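PDB 2OX7: hypothetical protein from Enterococcus faecalis, which is of unknown function but belongs to the YopX protein family and forms an assembly of four chains. Local coordinates for residues Q69-K74 / G109-E114. Numbering follows the deposited sequence.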
loop_
_atom_site.group_PDB
_atom_site.type_symbol
_atom_site.label_atom_id
_atom_site.label_comp_id
_atom_site.label_asym_id
_atom_site.label_seq_id
_atom_site.Cartn_x
_atom_site.Cartn_y
_atom_site.Cartn_z
ATOM N N GLN A 69 -10.140 -5.311 -16.551
ATOM C CA GLN A 69 -10.800 -4.057 -16.260
ATOM C C GLN A 69 -9.797 -2.919 -16.319
ATOM O O GLN A 69 -8.617 -3.104 -16.011
ATOM C CB GLN A 69 -11.437 -4.113 -14.856
ATOM C CG GLN A 69 -12.215 -2.850 -14.526
ATOM C CD GLN A 69 -13.061 -2.974 -13.242
ATOM O OE1 GLN A 69 -13.136 -4.046 -12.630
ATOM N NE2 GLN A 69 -13.736 -1.884 -12.881
ATOM N N SER A 70 -10.276 -1.752 -16.704
ATOM C CA SER A 70 -9.440 -0.541 -16.590
ATOM C C SER A 70 -9.129 -0.194 -15.138
ATOM O O SER A 70 -10.039 -0.196 -14.254
ATOM C CB SER A 70 -10.112 0.631 -17.252
ATOM O OG SER A 70 -9.401 1.850 -17.007
ATOM N N THR A 71 -7.877 0.182 -14.897
ATOM C CA THR A 71 -7.465 0.645 -13.544
ATOM C C THR A 71 -7.925 2.058 -13.254
ATOM O O THR A 71 -7.828 2.517 -12.091
ATOM C CB THR A 71 -5.943 0.686 -13.387
ATOM O OG1 THR A 71 -5.416 1.655 -14.291
ATOM C CG2 THR A 71 -5.292 -0.698 -13.663
ATOM N N GLY A 72 -8.352 2.777 -14.292
ATOM C CA GLY A 72 -8.658 4.208 -14.150
ATOM C C GLY A 72 -7.424 5.080 -14.238
ATOM O O GLY A 72 -7.535 6.304 -14.232
ATOM N N LEU A 73 -6.250 4.464 -14.338
ATOM C CA LEU A 73 -5.027 5.267 -14.391
ATOM C C LEU A 73 -4.530 5.348 -15.819
ATOM O O LEU A 73 -4.799 4.441 -16.620
ATOM C CB LEU A 73 -3.954 4.657 -13.503
ATOM C CG LEU A 73 -4.383 4.528 -12.016
ATOM C CD1 LEU A 73 -3.347 3.711 -11.282
ATOM C CD2 LEU A 73 -4.662 5.885 -11.367
ATOM N N LYS A 74 -3.804 6.431 -16.120
ATOM C CA LYS A 74 -3.269 6.668 -17.473
ATOM C C LYS A 74 -1.746 6.540 -17.495
ATOM O O LYS A 74 -1.057 6.932 -16.533
ATOM C CB LYS A 74 -3.683 8.063 -17.956
ATOM C CG LYS A 74 -5.206 8.170 -18.237
ATOM C CD LYS A 74 -5.512 9.663 -18.446
ATOM C CE LYS A 74 -6.899 9.951 -18.984
ATOM N NZ LYS A 74 -7.907 9.238 -18.220
ATOM N N GLY A 109 -7.655 -6.239 -3.066
ATOM C CA GLY A 109 -7.983 -4.829 -2.837
ATOM C C GLY A 109 -7.295 -3.779 -3.706
ATOM O O GLY A 109 -7.691 -2.611 -3.652
ATOM N N ARG A 110 -6.269 -4.146 -4.471
ATOM C CA ARG A 110 -5.556 -3.108 -5.272
ATOM C C ARG A 110 -5.054 -3.644 -6.600
ATOM O O ARG A 110 -4.807 -4.850 -6.742
ATOM C CB ARG A 110 -4.346 -2.581 -4.491
ATOM C CG ARG A 110 -3.294 -3.694 -4.332
ATOM C CD ARG A 110 -2.262 -3.310 -3.347
ATOM N NE ARG A 110 -0.964 -3.927 -3.601
ATOM C CZ ARG A 110 -0.670 -5.227 -3.590
ATOM N NH1 ARG A 110 -1.607 -6.171 -3.397
ATOM N NH2 ARG A 110 0.611 -5.571 -3.815
ATOM N N PHE A 111 -4.898 -2.729 -7.562
ATOM C CA PHE A 111 -4.124 -2.971 -8.734
ATOM C C PHE A 111 -2.654 -2.696 -8.401
ATOM O O PHE A 111 -2.313 -1.839 -7.556
ATOM C CB PHE A 111 -4.564 -2.036 -9.884
ATOM C CG PHE A 111 -5.969 -2.289 -10.387
ATOM C CD1 PHE A 111 -6.236 -3.361 -11.251
ATOM C CD2 PHE A 111 -7.019 -1.509 -9.964
ATOM C CE1 PHE A 111 -7.523 -3.595 -11.684
ATOM C CE2 PHE A 111 -8.319 -1.724 -10.401
ATOM C CZ PHE A 111 -8.579 -2.762 -11.254
ATOM N N PHE A 112 -1.768 -3.391 -9.088
ATOM C CA PHE A 112 -0.349 -3.184 -8.860
ATOM C C PHE A 112 0.461 -3.653 -10.051
ATOM O O PHE A 112 -0.031 -4.440 -10.862
ATOM C CB PHE A 112 0.087 -3.899 -7.598
ATOM C CG PHE A 112 -0.060 -5.358 -7.675
ATOM C CD1 PHE A 112 1.050 -6.132 -7.948
ATOM C CD2 PHE A 112 -1.300 -5.964 -7.429
ATOM C CE1 PHE A 112 0.938 -7.523 -8.023
ATOM C CE2 PHE A 112 -1.428 -7.344 -7.516
ATOM C CZ PHE A 112 -0.302 -8.113 -7.830
ATOM N N TRP A 113 1.685 -3.140 -10.148
ATOM C CA TRP A 113 2.647 -3.605 -11.149
ATOM C C TRP A 113 3.540 -4.645 -10.513
ATOM O O TRP A 113 4.118 -4.455 -9.433
ATOM C CB TRP A 113 3.465 -2.459 -11.738
ATOM C CG TRP A 113 3.803 -1.340 -10.829
ATOM C CD1 TRP A 113 4.037 -1.389 -9.494
ATOM C CD2 TRP A 113 4.014 0.023 -11.241
ATOM N NE1 TRP A 113 4.342 -0.118 -9.019
ATOM C CE2 TRP A 113 4.307 0.774 -10.069
ATOM C CE3 TRP A 113 3.899 0.691 -12.484
ATOM C CZ2 TRP A 113 4.580 2.176 -10.098
ATOM C CZ3 TRP A 113 4.151 2.110 -12.520
ATOM C CH2 TRP A 113 4.482 2.829 -11.324
ATOM N N GLU A 114 3.658 -5.765 -11.209
ATOM C CA GLU A 114 4.348 -6.930 -10.664
ATOM C C GLU A 114 5.837 -6.758 -10.653
ATOM O O GLU A 114 6.440 -6.314 -11.628
ATOM C CB GLU A 114 3.895 -8.203 -11.403
ATOM C CG GLU A 114 2.503 -8.651 -10.985
ATOM C CD GLU A 114 2.206 -10.132 -11.322
ATOM O OE1 GLU A 114 2.692 -10.612 -12.355
ATOM O OE2 GLU A 114 1.481 -10.817 -10.553
#
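Thr71 lays its methyl group on one face of the Phe111 ring. CG2 sits 3.9 Å from the ring centroid and 22° off the normal, a CH-pi contact. It leans toward the CG–CD1 side, with CG2 to Phe111 CG at 3.7 Å. Chi1 of 64° turns Thr71 OG1 back over its own backbone and sets CG2 anti to the carbonyl carbon, which carries the methyl to the ring. OG1 accepts from Leu73 N at 2.9 Å, an ST turn, and donates a hydrogen bond to Ile81 O. A second ST turn runs from Gly72 N to Ser70 OG (3.1 Å), which also hydrogen-bonds to Glu80 OE2. Together they brace the corner at Gly72, whose backbone angles suit glycine.

Away from the methyl the fit is looser, though the contact is buried throughout. Ser70 O comes obliquely to Phe111 CZ at 4.2 Å, and Gln69 O lies 4.5 Å from Phe111 CE1. Gln69 OE1 hydrogen-bonds to Gln69 NE2 of the second subunit.

Strands 69-71 and 110-113 belong to different sheets and run at 76° to each other. Tyr106 meets Phe111 edge-to-face. Tyr106 of the second subunit also packs on that ring, and its OH hydrogen-bonds to Thr71 O. This small contact between sheets thus splits the threonine by role: methyl for the ring, hydroxyl for the turn and Ile81 O.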